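Local coordinates for amphoterin-induced protein 1 (Mus musculus, PDB 2XOT) that promotes growth and fasciculation of neurites as a dimeric neuronal adhesion protein, here its extracellular leucine-rich-repeat and immunoglobulin domains, at residues S11-A14 and N15-C18; E82-V85 and P86-N89; S220-M223 and D224-D228; I240-L243 and D244-C248; V278-S281 and P282-Q286. All coordinates share one frame; numbering follows the deposited sequence.

Contact 1: S11-A14 and N15-C18; sequences SCPA and NCLC
Cys12 and Cys18 are joined by a disulfide, SG to SG 2.0 Å, that closes a seven-residue loop in the N-terminal cap of the leucine-rich repeats. With chi1 at -168° the sulfur of Cys12 swings to the far side from its own backbone N and reaches across to Cys18, and the bridge is turned to a chi3 of 88°, close to the relaxed right angle. Beside it the ring of Pro13 leans in, CD lying 3.8 Å from Cys18 SG. At the bend, Ala14 and Asn15 hold the middle of a type I turn running from Pro13 to Cys16. The methyl of Ala14 lies 3.8 Å from Asn15 ND2, so the amide nitrogen sits against the small side chain, and the body of Asn15 also packs on Gln28 and Leu30. The turn is closed only weakly by Cys16 N, 3.5 Å from Pro13 O, and a water reinforces it, hydrogen-bonded to Pro13 O at 2.6 Å and to Cys16 O at 2.8 Å, although it cannot serve every oxygen around it at once. Cys16 carries a second disulfide, to Cys25, while its CB lies 4.0 Å from Cys12 SG. Two covalent links and a water thus shape a short loop with a weak backbone bond, and its fold probably depends on both disulfides staying oxidised.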
loop_
_atom_site.group_PDB
_atom_site.type_symbol
_atom_site.label_atom_id
_atom_site.label_comp_id
_atom_site.label_asym_id
_atom_site.label_seq_id
_atom_site.Cartn_x
_atom_site.Cartn_y
_atom_site.Cartn_z
ATOM N N SER B 11 24.527 -2.250 14.061
ATOM C CA SER B 11 23.296 -3.077 13.728
ATOM C C SER B 11 22.925 -3.752 12.402
ATOM O O SER B 11 21.994 -4.554 12.378
ATOM C CB SER B 11 22.019 -2.383 14.263
ATOM O OG SER B 11 21.416 -1.487 13.340
ATOM N N CYS B 12 23.684 -3.531 11.348
ATOM C CA CYS B 12 23.360 -4.016 10.033
ATOM C C CYS B 12 23.952 -5.402 9.897
ATOM O O CYS B 12 25.159 -5.542 9.979
ATOM C CB CYS B 12 23.970 -3.114 8.968
ATOM S SG CYS B 12 23.353 -3.426 7.336
ATOM N N PRO B 13 23.112 -6.423 9.649
ATOM C CA PRO B 13 23.659 -7.773 9.484
ATOM C C PRO B 13 24.631 -7.825 8.338
ATOM O O PRO B 13 24.689 -6.892 7.553
ATOM C CB PRO B 13 22.423 -8.614 9.177
ATOM C CG PRO B 13 21.294 -7.835 9.750
ATOM C CD PRO B 13 21.647 -6.414 9.516
ATOM N N ALA B 14 25.331 -8.948 8.216
ATOM C CA ALA B 14 26.544 -9.069 7.399
ATOM C C ALA B 14 26.421 -8.757 5.902
ATOM O O ALA B 14 27.197 -7.968 5.353
ATOM C CB ALA B 14 27.129 -10.483 7.567
ATOM N N ASN B 15 25.499 -9.405 5.225
ATOM C CA ASN B 15 25.388 -9.256 3.776
ATOM C C ASN B 15 24.215 -8.343 3.341
ATOM O O ASN B 15 23.623 -8.527 2.269
ATOM C CB ASN B 15 25.266 -10.645 3.154
ATOM C CG ASN B 15 26.544 -11.423 3.263
ATOM O OD1 ASN B 15 27.453 -11.232 2.470
ATOM N ND2 ASN B 15 26.635 -12.271 4.262
ATOM N N CYS B 16 23.932 -7.340 4.170
ATOM C CA CYS B 16 22.798 -6.450 3.961
ATOM C C CYS B 16 23.219 -5.014 3.769
ATOM O O CYS B 16 24.264 -4.568 4.236
ATOM C CB CYS B 16 21.871 -6.508 5.168
ATOM S SG CYS B 16 21.172 -8.109 5.419
ATOM N N LEU B 17 22.362 -4.296 3.075
ATOM C CA LEU B 17 22.390 -2.859 3.017
ATOM C C LEU B 17 21.278 -2.435 3.939
ATOM O O LEU B 17 20.143 -2.845 3.762
ATOM C CB LEU B 17 22.024 -2.389 1.624
ATOM C CG LEU B 17 23.045 -2.232 0.513
ATOM C CD1 LEU B 17 22.289 -2.259 -0.848
ATOM C CD2 LEU B 17 23.786 -0.927 0.739
ATOM N N CYS B 18 21.603 -1.608 4.920
ATOM C CA CYS B 18 20.619 -1.124 5.853
ATOM C C CYS B 18 20.360 0.367 5.601
ATOM O O CYS B 18 21.252 1.199 5.757
ATOM C CB CYS B 18 21.131 -1.371 7.259
ATOM S SG CYS B 18 21.340 -3.125 7.556
HETATM O O HOH W 1 26.236 -5.378 6.093
#

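Contact 2: E82-V85 and P86-N89; sequences EAFV and PVPN
Phe84 O takes a weak bond from Val87 N, 3.4 Å away, just after a type I turn from Glu82 to Val85, so the backbone keeps curling through Pro86 without forming a regular helix. This is the loop of a leucine-rich-repeat solenoid where the second repeat hands over to the third, ahead of strand 92-94. Pro86 is the pivot. Its CD lies 3.3 Å from Ala83 O, an oxygen that also accepts a bond from Trp58 NE1, and 3.6 Å from Val85 CB, so the ring lies against the carbonyl of Ala83 and the start of Val85; outside the loop it packs on Thr59. Without the ring, with an alanine here, a gap is likely to open beside Ala83 O and Thr59, and the chain would be freer to turn at the bend. Phe84 fills the phenylalanine position of the typical repeat consensus, and its buried ring packs on Leu111. Its partner in the loop is Val87, whose CG2 comes to the edge of the ring, near its plane. That methyl sits between the backbone N and carbonyl carbon of its own residue (chi1 to CG1 is -70°), a rotation that turns it back to the phenylalanine, while the same residue also touches Trp58. Further on, Pro88 brings CD to 3.7 Å from Val85 O. The meeting of valine and ring is through Val87 CG2 and Phe84 CD1, at 4.0 Å.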
loop_
_atom_site.group_PDB
_atom_site.type_symbol
_atom_site.label_atom_id
_atom_site.label_comp_id
_atom_site.label_asym_id
_atom_site.label_seq_id
_atom_site.Cartn_x
_atom_site.Cartn_y
_atom_site.Cartn_z
ATOM N N GLU B 82 5.818 -22.845 12.323
ATOM C CA GLU B 82 5.970 -21.732 13.259
ATOM C C GLU B 82 6.746 -20.564 12.651
ATOM O O GLU B 82 7.155 -19.671 13.368
ATOM C CB GLU B 82 6.744 -22.200 14.487
ATOM C CG GLU B 82 6.322 -23.564 15.024
ATOM C CD GLU B 82 4.936 -23.557 15.608
ATOM O OE1 GLU B 82 4.616 -22.602 16.355
ATOM O OE2 GLU B 82 4.169 -24.516 15.338
ATOM N N ALA B 83 6.954 -20.576 11.341
ATOM C CA ALA B 83 7.828 -19.608 10.687
ATOM C C ALA B 83 7.305 -18.170 10.776
ATOM O O ALA B 83 8.077 -17.226 10.699
ATOM C CB ALA B 83 8.037 -19.994 9.248
ATOM N N PHE B 84 6.002 -18.009 10.954
ATOM C CA PHE B 84 5.383 -16.689 10.895
ATOM C C PHE B 84 4.942 -16.176 12.258
ATOM O O PHE B 84 4.345 -15.104 12.371
ATOM C CB PHE B 84 4.244 -16.732 9.891
ATOM C CG PHE B 84 4.686 -17.154 8.515
ATOM C CD1 PHE B 84 5.654 -16.442 7.835
ATOM C CD2 PHE B 84 4.155 -18.274 7.907
ATOM C CE1 PHE B 84 6.059 -16.819 6.572
ATOM C CE2 PHE B 84 4.572 -18.663 6.641
ATOM C CZ PHE B 84 5.525 -17.931 5.979
ATOM N N VAL B 85 5.284 -16.919 13.313
ATOM C CA VAL B 85 5.092 -16.424 14.683
ATOM C C VAL B 85 5.818 -15.085 14.995
ATOM O O VAL B 85 5.229 -14.222 15.671
ATOM C CB VAL B 85 5.498 -17.502 15.718
ATOM C CG1 VAL B 85 5.558 -16.920 17.117
ATOM C CG2 VAL B 85 4.522 -18.677 15.659
ATOM N N PRO B 86 7.073 -14.896 14.501
ATOM C CA PRO B 86 7.798 -13.652 14.763
ATOM C C PRO B 86 7.385 -12.418 13.953
ATOM O O PRO B 86 7.825 -11.302 14.304
ATOM C CB PRO B 86 9.257 -13.997 14.415
ATOM C CG PRO B 86 9.220 -15.251 13.679
ATOM C CD PRO B 86 7.862 -15.812 13.664
ATOM N N VAL B 87 6.575 -12.600 12.900
ATOM C CA VAL B 87 6.198 -11.511 11.982
ATOM C C VAL B 87 4.682 -11.339 11.922
ATOM O O VAL B 87 4.059 -11.434 10.849
ATOM C CB VAL B 87 6.780 -11.753 10.585
ATOM C CG1 VAL B 87 8.290 -11.578 10.624
ATOM C CG2 VAL B 87 6.395 -13.148 10.035
ATOM N N PRO B 88 4.066 -11.060 13.088
ATOM C CA PRO B 88 2.604 -11.042 13.190
ATOM C C PRO B 88 1.894 -9.959 12.396
ATOM O O PRO B 88 0.709 -10.115 12.069
ATOM C CB PRO B 88 2.364 -10.807 14.680
ATOM C CG PRO B 88 3.618 -10.155 15.178
ATOM C CD PRO B 88 4.713 -10.770 14.380
ATOM N N ASN B 89 2.603 -8.871 12.114
ATOM C CA ASN B 89 2.018 -7.703 11.449
ATOM C C ASN B 89 2.371 -7.588 9.954
ATOM O O ASN B 89 2.178 -6.543 9.327
ATOM C CB ASN B 89 2.495 -6.474 12.183
ATOM C CG ASN B 89 2.086 -6.488 13.624
ATOM O OD1 ASN B 89 2.902 -6.254 14.519
ATOM N ND2 ASN B 89 0.818 -6.773 13.864
#

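Contact 3: S220-M223 and D224-D228; sequences SSVM and DFQED
Ser220 and Asp224 meet where the short helix 220-223 runs out in the C-terminal cap of the leucine-rich repeats. Asp224 N gives a helical bond to Ser220 O, 2.9 Å long and nearly straight at 162°. One residue on, the pattern tightens to a three-residue step: Phe225 N reaches Val222 O at 3.1 Å, approaching from above the carbonyl plane. The tightly packed side is the buried one, made by Ser221, Val222 and Phe225. Phe225 stacks on His197 and meets Tyr40 of the second subunit, its ring turning an edge to Ser221 O, while Ser221 spends its hydroxyl on Lys191 O and Val222 packs on Trp214. The other side is looser and only partly buried. There the carboxylate of Asp224 folds back beside the helix, with chi1 at -63° bringing its OD2 to 3.6 Å from Ser220 CB, and the residue also packs on the same Tyr40. Were the carboxylate cut back to an alanine, Ser220 CB would probably lose its neighbour and the packing on Tyr40 of the second subunit would thin, though the backbone bond need not change. Met223, its chain bent at chi2 and chi3, touches Gln215 of helix 205-216, and the outer end of Gln226 is on this side too. The stem of Gln226, by contrast, lies close against the buried Val222: its CG is 3.0 Å from Val222 O and 3.9 Å from Val222 CG1.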
loop_
_atom_site.group_PDB
_atom_site.type_symbol
_atom_site.label_atom_id
_atom_site.label_comp_id
_atom_site.label_asym_id
_atom_site.label_seq_id
_atom_site.Cartn_x
_atom_site.Cartn_y
_atom_site.Cartn_z
ATOM N N SER B 220 -12.239 -7.307 -15.603
ATOM C CA SER B 220 -10.816 -7.236 -15.955
ATOM C C SER B 220 -10.210 -8.578 -16.199
ATOM O O SER B 220 -9.366 -8.725 -17.071
ATOM C CB SER B 220 -10.039 -6.577 -14.837
ATOM O OG SER B 220 -10.601 -5.320 -14.572
ATOM N N SER B 221 -10.650 -9.561 -15.414
ATOM C CA SER B 221 -10.171 -10.942 -15.543
ATOM C C SER B 221 -10.373 -11.477 -16.977
ATOM O O SER B 221 -9.605 -12.317 -17.448
ATOM C CB SER B 221 -10.869 -11.844 -14.505
ATOM O OG SER B 221 -12.287 -11.830 -14.635
ATOM N N VAL B 222 -11.406 -10.984 -17.661
ATOM C CA VAL B 222 -11.638 -11.311 -19.070
ATOM C C VAL B 222 -11.050 -10.263 -20.026
ATOM O O VAL B 222 -10.289 -10.602 -20.935
ATOM C CB VAL B 222 -13.149 -11.482 -19.349
ATOM C CG1 VAL B 222 -13.434 -11.472 -20.847
ATOM C CG2 VAL B 222 -13.655 -12.777 -18.725
ATOM N N MET B 223 -11.381 -8.992 -19.823
ATOM C CA MET B 223 -10.904 -7.932 -20.726
ATOM C C MET B 223 -9.364 -7.891 -20.860
ATOM O O MET B 223 -8.839 -7.713 -21.959
ATOM C CB MET B 223 -11.434 -6.565 -20.296
ATOM C CG MET B 223 -12.944 -6.455 -20.262
ATOM S SD MET B 223 -13.800 -7.004 -21.752
ATOM C CE MET B 223 -14.135 -8.666 -21.283
ATOM N N ASP B 224 -8.632 -8.092 -19.771
ATOM C CA ASP B 224 -7.169 -8.014 -19.847
ATOM C C ASP B 224 -6.510 -9.226 -20.553
ATOM O O ASP B 224 -5.374 -9.132 -20.986
ATOM C CB ASP B 224 -6.572 -7.844 -18.447
ATOM C CG ASP B 224 -6.980 -6.563 -17.783
ATOM O OD1 ASP B 224 -7.407 -5.640 -18.468
ATOM O OD2 ASP B 224 -6.856 -6.459 -16.559
ATOM N N PHE B 225 -7.234 -10.329 -20.690
ATOM C CA PHE B 225 -6.662 -11.624 -21.079
ATOM C C PHE B 225 -7.498 -12.437 -22.043
ATOM O O PHE B 225 -7.354 -13.666 -22.112
ATOM C CB PHE B 225 -6.411 -12.451 -19.815
ATOM C CG PHE B 225 -5.405 -11.828 -18.909
ATOM C CD1 PHE B 225 -4.059 -11.869 -19.231
ATOM C CD2 PHE B 225 -5.789 -11.183 -17.747
ATOM C CE1 PHE B 225 -3.113 -11.271 -18.413
ATOM C CE2 PHE B 225 -4.840 -10.583 -16.942
ATOM C CZ PHE B 225 -3.510 -10.643 -17.272
ATOM N N GLN B 226 -8.347 -11.765 -22.822
ATOM C CA GLN B 226 -9.253 -12.464 -23.740
ATOM C C GLN B 226 -8.525 -13.481 -24.648
ATOM O O GLN B 226 -9.022 -14.580 -24.882
ATOM C CB GLN B 226 -10.002 -11.454 -24.607
ATOM C CG GLN B 226 -11.032 -10.676 -23.867
ATOM C CD GLN B 226 -11.761 -9.694 -24.772
ATOM O OE1 GLN B 226 -11.229 -8.624 -25.097
ATOM N NE2 GLN B 226 -12.968 -10.056 -25.189
ATOM N N GLU B 227 -7.355 -13.091 -25.136
ATOM C CA GLU B 227 -6.558 -13.905 -26.044
ATOM C C GLU B 227 -5.930 -15.133 -25.347
ATOM O O GLU B 227 -5.464 -16.048 -26.022
ATOM C CB GLU B 227 -5.441 -13.044 -26.678
ATOM N N ASP B 228 -5.892 -15.165 -24.016
ATOM C CA ASP B 228 -5.322 -16.340 -23.305
ATOM C C ASP B 228 -6.362 -17.245 -22.630
ATOM O O ASP B 228 -6.007 -18.239 -21.957
ATOM C CB ASP B 228 -4.262 -15.890 -22.300
ATOM C CG ASP B 228 -3.073 -15.246 -22.971
ATOM O OD1 ASP B 228 -2.422 -15.911 -23.815
ATOM O OD2 ASP B 228 -2.797 -14.068 -22.655
#

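Contact 4: I240-L243 and D244-C248; sequences IFSL and DFFNC
Leu243 O is the backbone hub, accepting two bonds: a weak one from Phe246 N at 3.1 Å and a straighter one from Cys248 N at 3.2 Å, where the N-H...O angle is 155°. A weak bond from Phe245 N to Ser242 O carries the chain from the 3-10 segment towards the type I turn of 244-247. The apolar contacts follow the same path. Leu243 CD2 reaches Phe246 CD2 at 3.3 Å, the leucine end approaching the ring obliquely, and Leu243 CB lies 4.0 Å from Cys248 SG, whose disulfide to Cys205 anchors the loop to helix 205-216. Tyr208 of that helix touches both residues. Polar atoms meet the aromatic ring as well: Ser242 O stands over the centre of one Phe246 face, and Ser242 OG, bonded to Asn239 O, is 3.7 Å from Phe246 CE2. His238 meets this ring at about a right angle. Acceptors gather round Asp244, whose chi1 of 61° folds the carboxylate back so that OD1 is 3.1 Å from Phe241 O and 3.2 Å from Ser242 O. Two such oxygens offer no proton and would probably raise the affinity of the carboxylate for one, but Asp244 is exposed and solvent probably keeps the effect modest.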
loop_
_atom_site.group_PDB
_atom_site.type_symbol
_atom_site.label_atom_id
_atom_site.label_comp_id
_atom_site.label_asym_id
_atom_site.label_seq_id
_atom_site.Cartn_x
_atom_site.Cartn_y
_atom_site.Cartn_z
ATOM N N ILE B 240 -11.947 -19.490 -25.970
ATOM C CA ILE B 240 -13.277 -19.677 -25.372
ATOM C C ILE B 240 -14.326 -18.847 -26.124
ATOM O O ILE B 240 -15.412 -19.327 -26.414
ATOM C CB ILE B 240 -13.267 -19.321 -23.846
ATOM C CG1 ILE B 240 -12.465 -20.372 -23.068
ATOM C CG2 ILE B 240 -14.653 -19.270 -23.271
ATOM C CD1 ILE B 240 -12.283 -20.048 -21.606
ATOM N N PHE B 241 -13.965 -17.623 -26.486
ATOM C CA PHE B 241 -14.884 -16.709 -27.179
ATOM C C PHE B 241 -15.172 -17.078 -28.639
ATOM O O PHE B 241 -15.954 -16.413 -29.291
ATOM C CB PHE B 241 -14.428 -15.255 -27.013
ATOM C CG PHE B 241 -14.319 -14.857 -25.589
ATOM C CD1 PHE B 241 -15.469 -14.636 -24.842
ATOM C CD2 PHE B 241 -13.083 -14.811 -24.956
ATOM C CE1 PHE B 241 -15.393 -14.323 -23.502
ATOM C CE2 PHE B 241 -12.992 -14.511 -23.600
ATOM C CZ PHE B 241 -14.152 -14.261 -22.870
ATOM N N SER B 242 -14.603 -18.173 -29.124
ATOM C CA SER B 242 -15.002 -18.695 -30.421
ATOM C C SER B 242 -16.208 -19.665 -30.302
ATOM O O SER B 242 -16.849 -19.981 -31.303
ATOM C CB SER B 242 -13.795 -19.346 -31.107
ATOM O OG SER B 242 -13.642 -20.677 -30.687
ATOM N N LEU B 243 -16.552 -20.092 -29.081
ATOM C CA LEU B 243 -17.626 -21.094 -28.878
ATOM C C LEU B 243 -19.034 -20.675 -29.335
ATOM O O LEU B 243 -19.900 -21.533 -29.487
ATOM C CB LEU B 243 -17.695 -21.570 -27.419
ATOM C CG LEU B 243 -16.572 -22.460 -26.860
ATOM C CD1 LEU B 243 -17.069 -23.302 -25.716
ATOM C CD2 LEU B 243 -15.974 -23.338 -27.916
ATOM N N ASP B 244 -19.265 -19.385 -29.567
ATOM C CA ASP B 244 -20.548 -18.938 -30.134
ATOM C C ASP B 244 -20.665 -19.440 -31.565
ATOM O O ASP B 244 -21.717 -19.900 -31.998
ATOM C CB ASP B 244 -20.692 -17.417 -30.093
ATOM C CG ASP B 244 -19.621 -16.699 -30.900
ATOM O OD1 ASP B 244 -18.481 -17.203 -30.963
ATOM O OD2 ASP B 244 -19.920 -15.628 -31.471
ATOM N N PHE B 245 -19.555 -19.391 -32.286
ATOM C CA PHE B 245 -19.512 -19.959 -33.607
ATOM C C PHE B 245 -19.900 -21.437 -33.578
ATOM O O PHE B 245 -20.572 -21.909 -34.491
ATOM C CB PHE B 245 -18.123 -19.779 -34.239
ATOM C CG PHE B 245 -18.110 -20.000 -35.729
ATOM C CD1 PHE B 245 -18.840 -19.166 -36.572
ATOM C CD2 PHE B 245 -17.408 -21.055 -36.279
ATOM C CE1 PHE B 245 -18.837 -19.364 -37.941
ATOM C CE2 PHE B 245 -17.414 -21.270 -37.656
ATOM C CZ PHE B 245 -18.125 -20.417 -38.482
ATOM N N PHE B 246 -19.518 -22.160 -32.527
ATOM C CA PHE B 246 -19.815 -23.590 -32.449
ATOM C C PHE B 246 -21.219 -23.882 -31.894
ATOM O O PHE B 246 -21.494 -25.009 -31.470
ATOM C CB PHE B 246 -18.766 -24.311 -31.604
ATOM C CG PHE B 246 -17.339 -24.070 -32.024
ATOM C CD1 PHE B 246 -17.000 -23.703 -33.323
ATOM C CD2 PHE B 246 -16.314 -24.264 -31.105
ATOM C CE1 PHE B 246 -15.658 -23.510 -33.678
ATOM C CE2 PHE B 246 -14.976 -24.075 -31.454
ATOM C CZ PHE B 246 -14.647 -23.698 -32.736
ATOM N N ASN B 247 -22.082 -22.859 -31.894
ATOM C CA ASN B 247 -23.530 -22.966 -31.640
ATOM C C ASN B 247 -23.916 -22.943 -30.171
ATOM O O ASN B 247 -25.052 -23.274 -29.814
ATOM C CB ASN B 247 -24.178 -24.165 -32.377
ATOM C CG ASN B 247 -24.249 -23.956 -33.880
ATOM O OD1 ASN B 247 -24.711 -22.909 -34.343
ATOM N ND2 ASN B 247 -23.803 -24.947 -34.652
ATOM N N CYS B 248 -22.990 -22.520 -29.318
ATOM C CA CYS B 248 -23.315 -22.298 -27.923
ATOM C C CYS B 248 -24.182 -21.047 -27.758
ATOM O O CYS B 248 -23.908 -20.004 -28.348
ATOM C CB CYS B 248 -22.046 -22.189 -27.088
ATOM S SG CYS B 248 -21.086 -23.748 -27.031
#

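Contact 5: V278-S281 and P282-Q286; sequences VWVS and PSNEQ
The amide of Gln286, at the end of an extended chain, lies across Val278, NE2 sitting 3.9 Å from Val278 CG1 with the two side chains at about a right angle. A water accepts from Gln286 NE2 and Trp279 N and so ties the amide to the strand. The Asn284 amide runs side by side with Val280 and brings OD1 to 3.4 Å from Val280 CG1. The Trp279 indole turns away, packs on Cys268 and Cys318, and gives its NE1 proton to Gly301 O. Ser281 sets the turn. Its chi1 of 86° holds OG between its own N and carbonyl carbon, facing the bend, where it accepts a bond from Ser283 OG at 2.9 Å and weak ones from Ser283 N and Glu285 N. The backbone closes with Asn284 N to Ser281 O at 2.6 Å and Ser281 N to Glu285 O at 2.8 Å; Val280 and Gln286 form a single bridge. The left-handed backbone of Asn284 (phi 65°) after the type I turn from Ser281 makes a G1 beta bulge, a classic hairpin end. A hairpin leaving the strand whose tryptophan covers the core disulfide is typical of the immunoglobulin fold, here an I-set domain.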
loop_
_atom_site.group_PDB
_atom_site.type_symbol
_atom_site.label_atom_id
_atom_site.label_comp_id
_atom_site.label_asym_id
_atom_site.label_seq_id
_atom_site.Cartn_x
_atom_site.Cartn_y
_atom_site.Cartn_z
ATOM N N VAL B 278 -26.399 4.426 -6.538
ATOM C CA VAL B 278 -27.608 5.243 -6.632
ATOM C C VAL B 278 -28.606 4.483 -7.492
ATOM O O VAL B 278 -28.325 4.180 -8.674
ATOM C CB VAL B 278 -27.326 6.617 -7.300
ATOM C CG1 VAL B 278 -28.617 7.461 -7.401
ATOM C CG2 VAL B 278 -26.215 7.368 -6.539
ATOM N N TRP B 279 -29.761 4.175 -6.906
ATOM C CA TRP B 279 -30.827 3.466 -7.608
ATOM C C TRP B 279 -31.917 4.437 -8.047
ATOM O O TRP B 279 -32.295 5.346 -7.296
ATOM C CB TRP B 279 -31.478 2.449 -6.691
ATOM C CG TRP B 279 -30.701 1.218 -6.457
ATOM C CD1 TRP B 279 -29.897 0.938 -5.392
ATOM C CD2 TRP B 279 -30.731 0.046 -7.260
ATOM N NE1 TRP B 279 -29.413 -0.344 -5.496
ATOM C CE2 TRP B 279 -29.910 -0.908 -6.637
ATOM C CE3 TRP B 279 -31.377 -0.291 -8.448
ATOM C CZ2 TRP B 279 -29.690 -2.166 -7.182
ATOM C CZ3 TRP B 279 -31.168 -1.539 -8.981
ATOM C CH2 TRP B 279 -30.329 -2.458 -8.354
ATOM N N VAL B 280 -32.410 4.208 -9.256
ATOM C CA VAL B 280 -33.460 4.992 -9.882
ATOM C C VAL B 280 -34.548 3.995 -10.303
ATOM O O VAL B 280 -34.224 2.854 -10.707
ATOM C CB VAL B 280 -32.925 5.741 -11.134
ATOM C CG1 VAL B 280 -34.020 6.594 -11.782
ATOM C CG2 VAL B 280 -31.714 6.596 -10.774
ATOM N N SER B 281 -35.813 4.434 -10.238
ATOM C CA SER B 281 -36.979 3.573 -10.403
ATOM C C SER B 281 -37.516 3.605 -11.832
ATOM O O SER B 281 -37.126 4.458 -12.616
ATOM C CB SER B 281 -38.083 4.021 -9.432
ATOM O OG SER B 281 -38.858 5.063 -10.005
ATOM N N PRO B 282 -38.425 2.679 -12.180
ATOM C CA PRO B 282 -38.995 2.666 -13.529
ATOM C C PRO B 282 -39.618 4.002 -13.920
ATOM O O PRO B 282 -39.633 4.351 -15.106
ATOM C CB PRO B 282 -40.058 1.573 -13.443
ATOM C CG PRO B 282 -39.595 0.696 -12.342
ATOM C CD PRO B 282 -38.958 1.582 -11.356
ATOM N N SER B 283 -40.110 4.745 -12.929
ATOM C CA SER B 283 -40.638 6.094 -13.147
ATOM C C SER B 283 -39.537 7.164 -13.191
ATOM O O SER B 283 -39.839 8.364 -13.191
ATOM C CB SER B 283 -41.609 6.453 -12.026
ATOM O OG SER B 283 -40.892 6.892 -10.888
ATOM N N ASN B 284 -38.274 6.735 -13.212
ATOM C CA ASN B 284 -37.122 7.638 -13.266
ATOM C C ASN B 284 -36.953 8.536 -12.031
ATOM O O ASN B 284 -36.447 9.649 -12.145
ATOM C CB ASN B 284 -37.171 8.489 -14.553
ATOM C CG ASN B 284 -35.794 8.802 -15.107
ATOM O OD1 ASN B 284 -34.787 8.441 -14.523
ATOM N ND2 ASN B 284 -35.751 9.481 -16.242
ATOM N N GLU B 285 -37.354 8.040 -10.857
ATOM C CA GLU B 285 -37.175 8.752 -9.580
ATOM C C GLU B 285 -36.154 8.026 -8.706
ATOM O O GLU B 285 -36.100 6.802 -8.720
ATOM C CB GLU B 285 -38.503 8.806 -8.811
ATOM C CG GLU B 285 -39.737 9.276 -9.627
ATOM C CD GLU B 285 -39.950 10.782 -9.609
ATOM O OE1 GLU B 285 -40.088 11.350 -8.502
ATOM O OE2 GLU B 285 -40.008 11.395 -10.706
ATOM N N GLN B 286 -35.362 8.752 -7.925
ATOM C CA GLN B 286 -34.422 8.096 -7.017
ATOM C C GLN B 286 -35.162 7.337 -5.929
ATOM O O GLN B 286 -36.092 7.868 -5.316
ATOM C CB GLN B 286 -33.468 9.087 -6.363
ATOM C CG GLN B 286 -32.412 8.406 -5.504
ATOM C CD GLN B 286 -31.394 9.359 -4.947
ATOM O OE1 GLN B 286 -31.471 10.562 -5.167
ATOM N NE2 GLN B 286 -30.422 8.830 -4.222
HETATM O O HOH W 2 -30.752 5.614 -4.508
#

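From the N terminus, contact 1 closes a loop that runs into strand 17-19 in the N-terminal cap, at the edge of the solenoid sheet. Contact 2 turns the chain from the second repeat to the third, its centre about 21 Å from that of contact 1. Contacts 3 and 4 join the C-terminal cap round helix 205-216 and are the one pair that touch, Val222 CG1 lying 3.5 Å from Phe241 CZ. Contact 5 turns the chain after strand 276-280 in the immunoglobulin domain. All five lie in series, so none nests or crosses, and together they span both caps, the repeats and the immunoglobulin domain. Contacts 1 and 3 both meet the second subunit.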